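Local atomic coordinates of tetratricopeptide TPR_2 repeat protein (Thermobaculum terrenum, PDB entry 5DJS), a protein that joins tetratricopeptide helical repeats to a two-domain GT-B module of the glycosyltransferase 41 family and holds uridine-5'-diphosphate in the model. Residues T367-P372 with S376-A381; G60-L65 with G84-A89; H251-F256 with R277-L282; R112-L117 with A140-D145; L181-E186 with Y308-P313. The protein carries 1 engineered substitution. All coordinates share one frame; numbering follows the deposited sequence.

Contact 1: T367-P372 with S376-A381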
# COMPACT_ATOMS: atom_id res chain seq x y z
N THR A 367 2.11 12.75 -3.67
CA THR A 367 1.70 13.58 -2.54
C THR A 367 2.96 14.10 -1.89
O THR A 367 3.91 13.34 -1.73
CB THR A 367 0.95 12.75 -1.50
OG1 THR A 367 1.78 11.65 -1.13
CG2 THR A 367 -0.36 12.23 -2.06
N GLY A 368 2.96 15.38 -1.54
CA GLY A 368 4.14 16.04 -0.98
C GLY A 368 4.81 16.99 -1.95
O GLY A 368 5.50 17.91 -1.51
N LEU A 369 4.59 16.80 -3.25
CA LEU A 369 5.18 17.68 -4.25
C LEU A 369 4.55 19.06 -4.35
O LEU A 369 5.12 19.94 -4.98
CB LEU A 369 5.20 16.98 -5.61
CG LEU A 369 6.12 15.76 -5.65
CD1 LEU A 369 6.02 15.08 -7.00
CD2 LEU A 369 7.57 16.11 -5.34
N GLN A 370 3.40 19.27 -3.71
CA GLN A 370 2.87 20.62 -3.50
C GLN A 370 3.76 21.53 -2.63
O GLN A 370 3.67 22.76 -2.76
CB GLN A 370 1.41 20.61 -2.95
CG GLN A 370 1.22 20.20 -1.50
CD GLN A 370 1.40 18.71 -1.25
OE1 GLN A 370 2.15 18.04 -1.96
NE2 GLN A 370 0.71 18.18 -0.25
N ASP A 371 4.59 20.94 -1.74
CA ASP A 371 5.49 21.71 -0.85
C ASP A 371 6.81 22.02 -1.54
O ASP A 371 7.49 21.08 -1.99
CB ASP A 371 5.82 20.95 0.45
CG ASP A 371 4.64 20.81 1.39
OD1 ASP A 371 3.91 21.80 1.63
OD2 ASP A 371 4.45 19.68 1.90
N PRO A 372 7.19 23.31 -1.61
CA PRO A 372 8.50 23.70 -2.18
C PRO A 372 9.72 23.06 -1.54
O PRO A 372 10.71 22.86 -2.24
CB PRO A 372 8.52 25.21 -1.98
CG PRO A 372 7.10 25.59 -2.16
CD PRO A 372 6.32 24.50 -1.48
N SER A 376 12.11 20.97 -3.95
CA SER A 376 13.48 21.51 -3.99
C SER A 376 14.52 20.45 -3.65
O SER A 376 15.50 20.29 -4.40
CB SER A 376 13.65 22.71 -3.05
OG SER A 376 12.90 23.82 -3.52
N ARG A 377 14.30 19.72 -2.55
CA ARG A 377 15.21 18.65 -2.12
C ARG A 377 15.39 17.58 -3.22
O ARG A 377 16.50 17.06 -3.40
CB ARG A 377 14.74 17.98 -0.81
CG ARG A 377 15.82 17.13 -0.14
CD ARG A 377 15.32 16.25 1.00
NE ARG A 377 14.30 15.31 0.53
CZ ARG A 377 12.98 15.42 0.74
NH1 ARG A 377 12.44 16.43 1.44
NH2 ARG A 377 12.16 14.49 0.24
N LEU A 378 14.32 17.28 -3.94
CA LEU A 378 14.35 16.30 -5.04
C LEU A 378 15.11 16.85 -6.26
O LEU A 378 15.93 16.14 -6.86
CB LEU A 378 12.91 15.87 -5.41
CG LEU A 378 12.54 14.39 -5.63
CD1 LEU A 378 13.37 13.38 -4.83
CD2 LEU A 378 11.06 14.18 -5.33
N MET A 379 14.83 18.11 -6.61
CA MET A 379 15.59 18.82 -7.66
C MET A 379 17.08 18.86 -7.34
O MET A 379 17.91 18.56 -8.21
CB MET A 379 15.08 20.26 -7.84
CG MET A 379 13.71 20.36 -8.49
SD MET A 379 13.11 22.07 -8.49
CE MET A 379 14.16 22.77 -9.74
N ARG A 380 17.42 19.23 -6.11
CA ARG A 380 18.82 19.26 -5.69
C ARG A 380 19.46 17.88 -5.71
O ARG A 380 20.63 17.75 -6.08
CB ARG A 380 19.00 19.90 -4.31
CG ARG A 380 20.46 20.15 -3.96
CD ARG A 380 20.68 21.16 -2.84
NE ARG A 380 20.67 20.54 -1.51
CZ ARG A 380 21.66 19.82 -0.97
NH1 ARG A 380 22.79 19.57 -1.64
NH2 ARG A 380 21.51 19.32 0.25
N ALA A 381 18.71 16.86 -5.30
CA ALA A 381 19.20 15.49 -5.33
C ALA A 381 19.63 15.09 -6.73
O ALA A 381 20.67 14.43 -6.90
CB ALA A 381 18.15 14.53 -4.79
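Ser376 grips the carbonyl oxygen of Pro372 with two donors. Its backbone N lies 2.9 Å from Pro372 O, with an N-H...O angle of 154°, and its hydroxyl OG, which is the donor, reaches the same Pro372 O at 2.7 Å. The two come from opposite faces of the carbonyl plane, the amide tilted 34° from it and the hydroxyl by a similar amount, so the acceptor is held from both sides. Ser376 OG can do this because it stands beside its own backbone N and anti to the carbonyl carbon (chi1 -68°), a setting that turns the hydroxyl back along the helix to the residue four positions earlier. On the buried side the contact is apolar: Leu369 CD2 meets Leu378 CD2 at 4.0 Å, methyl to methyl, with the two side chains crossing at about a right angle.

These pieces form a loop-to-helix junction of the Rossmann-like half of a GT-B fold, where the chain leaves strand 361-365 and enters helix 372-383. A type I beta turn from Gly368 to Asp371 reverses the loop, and Asp371 N lies 3.2 Å from Gly368 O in the bond that closes it. Asp371 occupies the N-cap position, yet its carboxylate makes no capping bond and instead accepts from Gly60 N of the repeat helices. Leu369 also packs on Leu394 of the neighbouring strand 392-395, and its side chain comes within about 8 Å of the bound uridine-5'-diphosphate. Thr367 OG1 bonds to Tyr59 OH, a second polar tie between this loop and the repeats.

Contact 2: G60-L65 with G84-A89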
# COMPACT_ATOMS: atom_id res chain seq x y z
N GLY A 60 5.55 19.05 4.67
CA GLY A 60 6.28 20.24 5.12
C GLY A 60 5.78 20.81 6.44
O GLY A 60 6.55 20.92 7.40
N LEU A 61 4.49 21.15 6.49
CA LEU A 61 3.85 21.61 7.72
C LEU A 61 3.86 20.52 8.78
O LEU A 61 4.22 20.76 9.93
CB LEU A 61 2.40 22.02 7.47
CG LEU A 61 1.59 22.60 8.64
CD1 LEU A 61 2.28 23.77 9.33
CD2 LEU A 61 0.21 23.04 8.15
N ALA A 62 3.44 19.32 8.37
CA ALA A 62 3.37 18.16 9.25
C ALA A 62 4.66 18.00 10.04
O ALA A 62 4.64 18.04 11.28
CB ALA A 62 3.10 16.90 8.45
N ALA A 63 5.76 17.88 9.31
CA ALA A 63 7.08 17.64 9.89
C ALA A 63 7.49 18.69 10.91
O ALA A 63 7.99 18.33 11.99
CB ALA A 63 8.14 17.54 8.81
N THR A 64 7.27 19.97 10.61
CA THR A 64 7.68 21.02 11.56
C THR A 64 6.75 21.11 12.77
O THR A 64 7.23 21.34 13.87
CB THR A 64 7.94 22.40 10.89
OG1 THR A 64 6.78 22.87 10.22
CG2 THR A 64 9.11 22.31 9.91
N LEU A 65 5.44 20.90 12.60
CA LEU A 65 4.55 20.73 13.77
C LEU A 65 4.96 19.55 14.69
O LEU A 65 4.99 19.70 15.93
CB LEU A 65 3.11 20.53 13.32
CG LEU A 65 2.43 21.77 12.74
CD1 LEU A 65 1.10 21.37 12.13
CD2 LEU A 65 2.21 22.86 13.78
N GLY A 84 8.41 10.04 12.34
CA GLY A 84 9.03 9.01 11.50
C GLY A 84 8.21 8.65 10.27
O GLY A 84 8.77 8.53 9.16
N ASN A 85 6.89 8.48 10.45
CA ASN A 85 6.00 8.16 9.32
C ASN A 85 5.93 9.29 8.30
O ASN A 85 5.97 9.03 7.09
CB ASN A 85 4.58 7.79 9.78
CG ASN A 85 4.48 6.38 10.40
OD1 ASN A 85 3.61 6.15 11.23
ND2 ASN A 85 5.34 5.44 9.98
N VAL A 86 5.83 10.52 8.78
CA VAL A 86 5.85 11.68 7.89
C VAL A 86 7.17 11.74 7.11
O VAL A 86 7.15 11.93 5.89
CB VAL A 86 5.59 12.99 8.66
CG1 VAL A 86 5.93 14.21 7.80
CG2 VAL A 86 4.13 13.04 9.07
N LEU A 87 8.29 11.55 7.80
CA LEU A 87 9.60 11.58 7.15
C LEU A 87 9.78 10.48 6.09
O LEU A 87 10.27 10.76 4.99
CB LEU A 87 10.72 11.50 8.18
CG LEU A 87 10.85 12.71 9.10
CD1 LEU A 87 11.80 12.40 10.26
CD2 LEU A 87 11.33 13.94 8.35
N VAL A 88 9.38 9.25 6.42
CA VAL A 88 9.36 8.15 5.45
C VAL A 88 8.49 8.52 4.25
O VAL A 88 8.93 8.39 3.12
CB VAL A 88 8.87 6.82 6.08
CG1 VAL A 88 8.54 5.77 5.01
CG2 VAL A 88 9.92 6.25 7.01
N ALA A 89 7.28 9.01 4.51
CA ALA A 89 6.32 9.32 3.42
C ALA A 89 6.78 10.49 2.55
O ALA A 89 6.39 10.60 1.39
CB ALA A 89 4.94 9.60 3.99
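Ala63 and Val86 bring the two helical backbones together, their CA atoms 6.4 Å apart, a close approach made possible by the small alanines. Val86 supplies the side chain between the helices. Its CB points at the other helix, and both of its branches take part: CG1 and CG2 of Val86 straddle the methyl of Ala62, with Val86 CG1 4.0 Å from Ala62 CB and Val86 CG2 at the same separation. CG1 does double duty. Lying anti to the backbone N (chi1 167°), it also approaches Ala63, where Val86 CG1 is 4.1 Å from Ala63 CB and 4.0 Å from Ala63 N.

The helices, 59-72 and 77-89, belong to successive tetratricopeptide repeats, and small residues such as these alanines allow close helix packing of the sort on which a repeat superhelix depends. No hydrogen bond spans the two segments; the contact between them rests on van der Waals packing of buried side chains. Around it, Val86 also touches Tyr59 and Leu66 of helix 59-72, extending the same hydrophobic seam along that helix in both directions. Leu65 of the same helix packs against Leu46 and Leu49 of helix 43-56.

Contact 3: H251-F256 with R277-L282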
# COMPACT_ATOMS: atom_id res chain seq x y z
N HIS A 251 -5.09 -2.47 9.67
CA HIS A 251 -5.36 -3.91 9.74
C HIS A 251 -6.08 -4.28 11.03
O HIS A 251 -6.32 -3.42 11.90
CB HIS A 251 -4.03 -4.69 9.65
CG HIS A 251 -3.09 -4.43 10.79
ND1 HIS A 251 -1.91 -3.73 10.64
CD2 HIS A 251 -3.17 -4.74 12.10
CE1 HIS A 251 -1.30 -3.64 11.80
NE2 HIS A 251 -2.04 -4.25 12.71
N ARG A 252 -6.37 -5.57 11.16
CA ARG A 252 -7.02 -6.11 12.34
C ARG A 252 -6.45 -7.49 12.66
O ARG A 252 -7.17 -8.45 12.87
CB ARG A 252 -8.54 -6.13 12.08
CG ARG A 252 -9.41 -5.75 13.26
CD ARG A 252 -9.00 -4.42 13.88
NE ARG A 252 -10.15 -3.61 14.25
CZ ARG A 252 -10.93 -3.79 15.30
NH1 ARG A 252 -10.72 -4.78 16.16
NH2 ARG A 252 -11.93 -2.95 15.48
N LEU A 253 -5.12 -7.54 12.75
CA LEU A 253 -4.37 -8.77 12.79
C LEU A 253 -4.39 -9.42 14.16
O LEU A 253 -4.07 -10.60 14.29
CB LEU A 253 -2.91 -8.54 12.38
CG LEU A 253 -2.66 -8.23 10.90
CD1 LEU A 253 -1.28 -7.61 10.71
CD2 LEU A 253 -2.79 -9.49 10.05
N PHE A 254 -4.73 -8.66 15.20
CA PHE A 254 -4.88 -9.26 16.53
C PHE A 254 -6.22 -10.00 16.67
O PHE A 254 -6.34 -10.90 17.48
CB PHE A 254 -4.72 -8.20 17.62
CG PHE A 254 -3.45 -7.43 17.50
CD1 PHE A 254 -2.23 -8.08 17.50
CD2 PHE A 254 -3.48 -6.04 17.35
CE1 PHE A 254 -1.04 -7.37 17.38
CE2 PHE A 254 -2.30 -5.33 17.22
CZ PHE A 254 -1.08 -5.99 17.24
N ALA A 255 -7.21 -9.61 15.88
CA ALA A 255 -8.39 -10.44 15.70
C ALA A 255 -8.00 -11.75 14.97
O ALA A 255 -8.35 -12.84 15.42
CB ALA A 255 -9.48 -9.68 14.95
N PHE A 256 -7.24 -11.63 13.88
CA PHE A 256 -6.69 -12.81 13.17
C PHE A 256 -5.83 -13.67 14.08
O PHE A 256 -5.80 -14.88 13.94
CB PHE A 256 -5.83 -12.41 11.95
CG PHE A 256 -6.63 -12.08 10.72
CD1 PHE A 256 -7.26 -10.84 10.60
CD2 PHE A 256 -6.76 -13.00 9.69
CE1 PHE A 256 -8.00 -10.52 9.48
CE2 PHE A 256 -7.50 -12.69 8.57
CZ PHE A 256 -8.12 -11.45 8.46
N ARG A 277 2.08 -16.90 13.19
CA ARG A 277 1.63 -18.30 13.11
C ARG A 277 0.16 -18.40 12.68
O ARG A 277 -0.19 -19.28 11.91
CB ARG A 277 1.75 -19.01 14.47
CG ARG A 277 3.17 -19.29 14.95
CD ARG A 277 3.14 -20.00 16.30
NE ARG A 277 3.52 -21.41 16.19
CZ ARG A 277 4.77 -21.89 16.28
NH1 ARG A 277 5.82 -21.09 16.50
NH2 ARG A 277 4.98 -23.20 16.15
N ALA A 278 -0.67 -17.48 13.21
CA ALA A 278 -2.11 -17.45 12.94
C ALA A 278 -2.54 -17.24 11.48
O ALA A 278 -3.68 -17.57 11.12
CB ALA A 278 -2.78 -16.40 13.81
N MET A 279 -1.66 -16.67 10.66
CA MET A 279 -1.94 -16.52 9.23
C MET A 279 -1.50 -17.79 8.49
O MET A 279 -0.33 -18.16 8.50
CB MET A 279 -1.26 -15.29 8.67
CG MET A 279 -1.85 -14.78 7.36
SD MET A 279 -3.54 -14.14 7.46
CE MET A 279 -3.34 -12.72 8.54
N ASP A 280 -2.46 -18.46 7.86
CA ASP A 280 -2.23 -19.77 7.25
C ASP A 280 -1.65 -19.59 5.87
O ASP A 280 -0.66 -20.23 5.54
CB ASP A 280 -3.53 -20.59 7.16
CG ASP A 280 -4.28 -20.71 8.50
OD1 ASP A 280 -3.67 -21.20 9.48
OD2 ASP A 280 -5.47 -20.30 8.55
N TYR A 281 -2.28 -18.72 5.08
CA TYR A 281 -1.90 -18.51 3.67
C TYR A 281 -1.60 -17.06 3.30
O TYR A 281 -2.18 -16.13 3.85
CB TYR A 281 -3.02 -19.04 2.76
CG TYR A 281 -3.23 -20.52 2.94
CD1 TYR A 281 -2.41 -21.44 2.28
CD2 TYR A 281 -4.22 -21.01 3.79
CE1 TYR A 281 -2.59 -22.80 2.43
CE2 TYR A 281 -4.40 -22.37 3.96
CZ TYR A 281 -3.59 -23.26 3.27
OH TYR A 281 -3.76 -24.61 3.43
N LEU A 282 -0.67 -16.89 2.37
CA LEU A 282 -0.45 -15.63 1.68
C LEU A 282 -0.65 -15.91 0.18
O LEU A 282 0.06 -16.75 -0.38
CB LEU A 282 0.96 -15.11 1.97
CG LEU A 282 1.32 -13.73 1.40
CD1 LEU A 282 2.30 -12.99 2.30
CD2 LEU A 282 1.88 -13.83 -0.01
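Met279 lays its terminal methyl between Leu253 and Phe256, joining the short helix 253-257 to the turn that leads into strand 281-285 of the six-stranded parallel sheet, in one Rossmann-like half of the GT-B fold. The thioether gets there by folding. CG stands anti to the backbone N (chi1 -161°), and the chain then bends at both of its next two torsions, which swings CE back to the helix. There Met279 CE lies 3.6 Å from Leu253 CD2 and equally close to CD2 of Phe256, meeting the ring obliquely. Sulfur takes part as well: Met279 SD is 5.0 Å from the centroid of the Phe256 ring and 51° off its normal, an oblique Met-aromatic contact.

Both helix residues carry their CG beside the backbone N and present neighbouring surfaces one helical turn apart. Leu253 crosses the methionine chain at about a right angle, while its other methyl, CD1, covers a face of the His251 ring. Leu253, Phe256 and Met279 all touch Asp243 of strand 240-243. Gln264 NE2 donates to the carbonyls of both Phe256 and Ala278, bridging the two segments. Beside that bridge the methyl of Ala278 packs on the helix backbone, with Ala278 CB 3.4 Å from Phe256 O.

Contact 4: R112-L117 with A140-D145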
# COMPACT_ATOMS: atom_id res chain seq x y z
N ARG A 112 2.48 -0.50 16.99
CA ARG A 112 2.26 0.25 15.73
C ARG A 112 3.57 0.79 15.17
O ARG A 112 3.76 0.80 13.96
CB ARG A 112 1.24 1.39 15.90
CG ARG A 112 -0.20 0.96 15.67
CD ARG A 112 -1.17 2.14 15.72
NE ARG A 112 -0.99 3.05 14.58
CZ ARG A 112 -1.61 4.23 14.43
NH1 ARG A 112 -2.47 4.68 15.34
NH2 ARG A 112 -1.35 4.97 13.35
N ALA A 113 4.46 1.22 16.05
CA ALA A 113 5.80 1.69 15.66
C ALA A 113 6.67 0.54 15.19
O ALA A 113 7.48 0.69 14.29
CB ALA A 113 6.48 2.41 16.82
N HIS A 114 6.48 -0.63 15.80
CA HIS A 114 7.18 -1.85 15.41
C HIS A 114 6.75 -2.28 14.00
O HIS A 114 7.61 -2.66 13.20
CB HIS A 114 6.90 -2.94 16.45
CG HIS A 114 7.90 -4.06 16.46
ND1 HIS A 114 8.23 -4.80 15.35
CD2 HIS A 114 8.61 -4.59 17.48
CE1 HIS A 114 9.11 -5.72 15.68
NE2 HIS A 114 9.36 -5.62 16.97
N SER A 115 5.45 -2.22 13.69
CA SER A 115 4.95 -2.45 12.32
C SER A 115 5.54 -1.42 11.36
O SER A 115 6.16 -1.78 10.35
CB SER A 115 3.42 -2.32 12.22
OG SER A 115 2.75 -3.38 12.85
N GLY A 116 5.32 -0.15 11.68
CA GLY A 116 5.77 0.97 10.87
C GLY A 116 7.23 0.83 10.48
O GLY A 116 7.59 1.01 9.32
N LEU A 117 8.05 0.47 11.47
CA LEU A 117 9.47 0.19 11.24
C LEU A 117 9.64 -0.95 10.24
O LEU A 117 10.36 -0.80 9.25
CB LEU A 117 10.17 -0.12 12.57
CG LEU A 117 11.66 -0.48 12.53
CD1 LEU A 117 12.49 0.65 11.94
CD2 LEU A 117 12.15 -0.83 13.92
N ALA A 140 5.50 -10.50 15.81
CA ALA A 140 4.49 -11.55 15.95
C ALA A 140 4.59 -12.22 17.29
O ALA A 140 3.59 -12.35 18.00
CB ALA A 140 4.64 -12.58 14.84
N ARG A 141 5.81 -12.63 17.63
CA ARG A 141 6.09 -13.26 18.92
C ARG A 141 5.61 -12.41 20.10
O ARG A 141 5.08 -12.95 21.06
CB ARG A 141 7.59 -13.56 19.05
CG ARG A 141 7.94 -14.65 20.05
CD ARG A 141 9.41 -14.61 20.43
NE ARG A 141 9.79 -13.29 20.95
CZ ARG A 141 10.69 -12.45 20.41
NH1 ARG A 141 11.39 -12.76 19.32
NH2 ARG A 141 10.90 -11.27 20.99
N ARG A 142 5.78 -11.10 20.00
CA ARG A 142 5.41 -10.18 21.07
C ARG A 142 3.90 -9.98 21.18
O ARG A 142 3.37 -10.02 22.29
CB ARG A 142 6.08 -8.81 20.87
CG ARG A 142 7.57 -8.82 21.15
CD ARG A 142 8.20 -7.46 20.91
NE ARG A 142 9.66 -7.58 20.90
CZ ARG A 142 10.43 -7.73 21.97
NH1 ARG A 142 9.92 -7.76 23.20
NH2 ARG A 142 11.75 -7.84 21.81
N TYR A 143 3.23 -9.75 20.05
CA TYR A 143 1.85 -9.24 20.03
C TYR A 143 0.77 -10.15 19.44
O TYR A 143 -0.42 -9.90 19.66
CB TYR A 143 1.82 -7.88 19.31
CG TYR A 143 2.84 -6.91 19.87
CD1 TYR A 143 2.83 -6.56 21.22
CD2 TYR A 143 3.82 -6.36 19.05
CE1 TYR A 143 3.78 -5.68 21.74
CE2 TYR A 143 4.76 -5.48 19.55
CZ TYR A 143 4.75 -5.14 20.89
OH TYR A 143 5.71 -4.27 21.31
N ALA A 144 1.16 -11.20 18.73
CA ALA A 144 0.22 -12.00 17.95
C ALA A 144 0.19 -13.46 18.39
O ALA A 144 -0.86 -13.96 18.77
CB ALA A 144 0.58 -11.92 16.47
N ASP A 145 1.34 -14.13 18.33
CA ASP A 145 1.43 -15.56 18.63
C ASP A 145 0.98 -15.99 20.04
O ASP A 145 0.46 -17.09 20.21
CB ASP A 145 2.84 -16.09 18.33
CG ASP A 145 3.18 -16.08 16.83
OD1 ASP A 145 2.32 -15.67 15.99
OD2 ASP A 145 4.31 -16.48 16.48
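Helices 111-120 and 129-143, which link the tetratricopeptide repeats to the sheet domain, meet here through His114 of one and Arg142 and Tyr143 of the other. The meeting is loose: His114 CD2 is 4.5 Å from Tyr143 CE2, and His114 NE2 is 4.4 Å from Arg142 NE. No hydrogen bond crosses between the segments. The imidazole arrives at the edge of the phenol ring, near the tyrosine plane, whereas Tyr143 and Arg142 both lie oblique to the histidine. A chi1 of -159° carries the imidazole of His114 off its helix toward helix 129-143, where its ring also meets that of Trp139 at about 55° between planes.

Arg142 is not bonded to the histidine; its NE forms a salt bridge with Asp138 one turn earlier on the same helix. A carboxylate so placed would probably offset the positive charge lying near His114. The two guanidinium groups of this helix meet face to edge: Arg141 NH2 lies above the Arg142 plane, offset toward its rim, while Arg142 NH2 lies at the Arg141 edge. Arg141 makes only a long, weak ion pair with Asp138. Tyr143 meets Trp139 edge-to-face, and Arg142 CB sits 3.6 Å above the plane of the Tyr143 ring, over its centre.

Contact 5: L181-E186 with Y308-P313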
# COMPACT_ATOMS: atom_id res chain seq x y z
N LEU A 181 -10.47 -4.91 -4.97
CA LEU A 181 -11.47 -5.76 -4.32
C LEU A 181 -12.81 -5.71 -5.05
O LEU A 181 -13.46 -6.74 -5.18
CB LEU A 181 -11.67 -5.37 -2.85
CG LEU A 181 -12.62 -6.28 -2.06
CD1 LEU A 181 -12.05 -7.69 -1.94
CD2 LEU A 181 -12.89 -5.69 -0.68
N GLU A 182 -13.21 -4.52 -5.51
CA GLU A 182 -14.49 -4.34 -6.23
C GLU A 182 -14.79 -5.41 -7.31
O GLU A 182 -15.86 -6.03 -7.26
CB GLU A 182 -14.59 -2.93 -6.83
CG GLU A 182 -15.86 -2.70 -7.64
CD GLU A 182 -16.16 -1.25 -7.93
OE1 GLU A 182 -17.34 -0.94 -8.15
OE2 GLU A 182 -15.23 -0.41 -7.94
N PRO A 183 -13.88 -5.63 -8.27
CA PRO A 183 -14.14 -6.69 -9.25
C PRO A 183 -14.35 -8.06 -8.60
O PRO A 183 -15.27 -8.79 -9.00
CB PRO A 183 -12.88 -6.71 -10.12
CG PRO A 183 -11.85 -5.96 -9.36
CD PRO A 183 -12.60 -4.94 -8.56
N VAL A 184 -13.51 -8.39 -7.62
CA VAL A 184 -13.56 -9.69 -6.93
C VAL A 184 -14.90 -9.90 -6.20
O VAL A 184 -15.49 -10.97 -6.31
CB VAL A 184 -12.37 -9.87 -5.97
CG1 VAL A 184 -12.53 -11.09 -5.07
CG2 VAL A 184 -11.08 -10.01 -6.77
N ILE A 185 -15.34 -8.89 -5.48
CA ILE A 185 -16.62 -8.93 -4.78
C ILE A 185 -17.80 -9.09 -5.75
O ILE A 185 -18.69 -9.90 -5.49
CB ILE A 185 -16.81 -7.69 -3.87
CG1 ILE A 185 -16.03 -7.89 -2.58
CG2 ILE A 185 -18.26 -7.44 -3.53
CD1 ILE A 185 -16.07 -6.69 -1.66
N GLU A 186 -17.81 -8.32 -6.83
CA GLU A 186 -18.87 -8.42 -7.85
C GLU A 186 -18.94 -9.81 -8.48
O GLU A 186 -20.01 -10.38 -8.57
CB GLU A 186 -18.70 -7.37 -8.96
CG GLU A 186 -19.86 -7.33 -9.95
CD GLU A 186 -19.70 -6.29 -11.04
OE1 GLU A 186 -20.68 -5.55 -11.29
OE2 GLU A 186 -18.61 -6.22 -11.65
N TYR A 308 -1.29 -11.97 -9.59
CA TYR A 308 -1.97 -12.06 -8.29
C TYR A 308 -3.12 -11.07 -8.05
O TYR A 308 -3.69 -11.08 -6.97
CB TYR A 308 -0.96 -11.99 -7.14
CG TYR A 308 -0.53 -10.59 -6.69
CD1 TYR A 308 0.14 -9.71 -7.57
CD2 TYR A 308 -0.75 -10.17 -5.38
CE1 TYR A 308 0.54 -8.45 -7.15
CE2 TYR A 308 -0.34 -8.91 -4.96
CZ TYR A 308 0.30 -8.05 -5.84
OH TYR A 308 0.70 -6.81 -5.41
N LEU A 309 -3.47 -10.24 -9.04
CA LEU A 309 -4.54 -9.26 -8.92
C LEU A 309 -5.38 -9.22 -10.20
O LEU A 309 -4.90 -9.63 -11.25
CB LEU A 309 -3.93 -7.88 -8.71
CG LEU A 309 -2.99 -7.70 -7.52
CD1 LEU A 309 -2.31 -6.35 -7.58
CD2 LEU A 309 -3.78 -7.81 -6.25
N PRO A 310 -6.63 -8.71 -10.11
CA PRO A 310 -7.45 -8.49 -11.31
C PRO A 310 -7.07 -7.20 -12.06
O PRO A 310 -7.12 -6.11 -11.49
CB PRO A 310 -8.88 -8.41 -10.75
CG PRO A 310 -8.72 -7.85 -9.37
CD PRO A 310 -7.36 -8.30 -8.88
N CYS A 311 -6.74 -7.34 -13.35
CA CYS A 311 -6.26 -6.24 -14.21
C CYS A 311 -7.32 -5.51 -15.07
O CYS A 311 -6.97 -4.63 -15.87
CB CYS A 311 -5.16 -6.78 -15.12
SG CYS A 311 -3.75 -7.47 -14.22
N ASN A 312 -8.60 -5.86 -14.92
CA ASN A 312 -9.65 -5.18 -15.69
C ASN A 312 -9.81 -3.72 -15.25
O ASN A 312 -9.87 -3.44 -14.05
CB ASN A 312 -10.99 -5.92 -15.59
CG ASN A 312 -11.56 -5.91 -14.18
OD1 ASN A 312 -10.91 -6.35 -13.24
ND2 ASN A 312 -12.77 -5.39 -14.03
N PRO A 313 -9.89 -2.77 -16.21
CA PRO A 313 -9.90 -1.35 -15.86
C PRO A 313 -11.27 -0.85 -15.46
O PRO A 313 -12.26 -1.50 -15.77
CB PRO A 313 -9.50 -0.69 -17.17
CG PRO A 313 -10.18 -1.54 -18.18
CD PRO A 313 -10.11 -2.95 -17.66
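Pro183 and Pro310 bury the largest areas here, ring against ring: Pro183 CG touches Pro310 CG at 3.7 Å, the two side chains crossing at about a right angle. Their CA atoms stand 7.2 Å apart, so the puckered rings span most of the gap between helix and loop. Asn312 comes third. Its side chain approaches Pro183 obliquely, with Asn312 OD1 3.7 Å from Pro183 CB, a van der Waals approach to a carbon. The amide reaches the proline because chi1 of 66° sets CG between the backbone N and the carbonyl carbon of Asn312, folding the group over toward the helix. Val184 adds a lighter touch, with its CG2 4.1 Å from Pro310 CG.

Pro183 has no amide hydrogen, and the helix is kinked at that residue, where its N makes no bond to the preceding turn. The ring thus projects at a bend in helix 176-187, the helix following strand 163-169 in the first Rossmann-like sheet.

The long C-terminal helix 479-521 ties both sides together: Phe504 packs on Val184 and Pro310, and Gln501 NE2 bonds to Pro183 O while its side chain touches Asn312. Away from the loop, helix 176-187 rests on strand 193-199 through Ile185, and on helix 206-214 through Glu182, Ile185 and Glu186.

How the contacts relate
Contacts 2, 3 and 5 are buried, whereas contacts 1 and 4 mix buried with exposed residues. Methyl packing fills contact 2, a thioether and a phenyl ring contact 3, proline rings contact 5; contact 4 is a loose meeting of a histidine with an arginine and a tyrosine, and hydrogen bonds across the segments occur in contact 1 alone. Contacts 1 and 2 lie on the same side of the chain's centre and are joined by the Asp371-Gly60 bond, tying the second sheet domain to the repeats. Contacts 3 and 4 are joined by a probable hydrogen bond from Arg277 N to Asp145 OD1. Contact 3 is nested within the loop closed by contact 5, both within the first sheet domain, their centres about 22 Å apart.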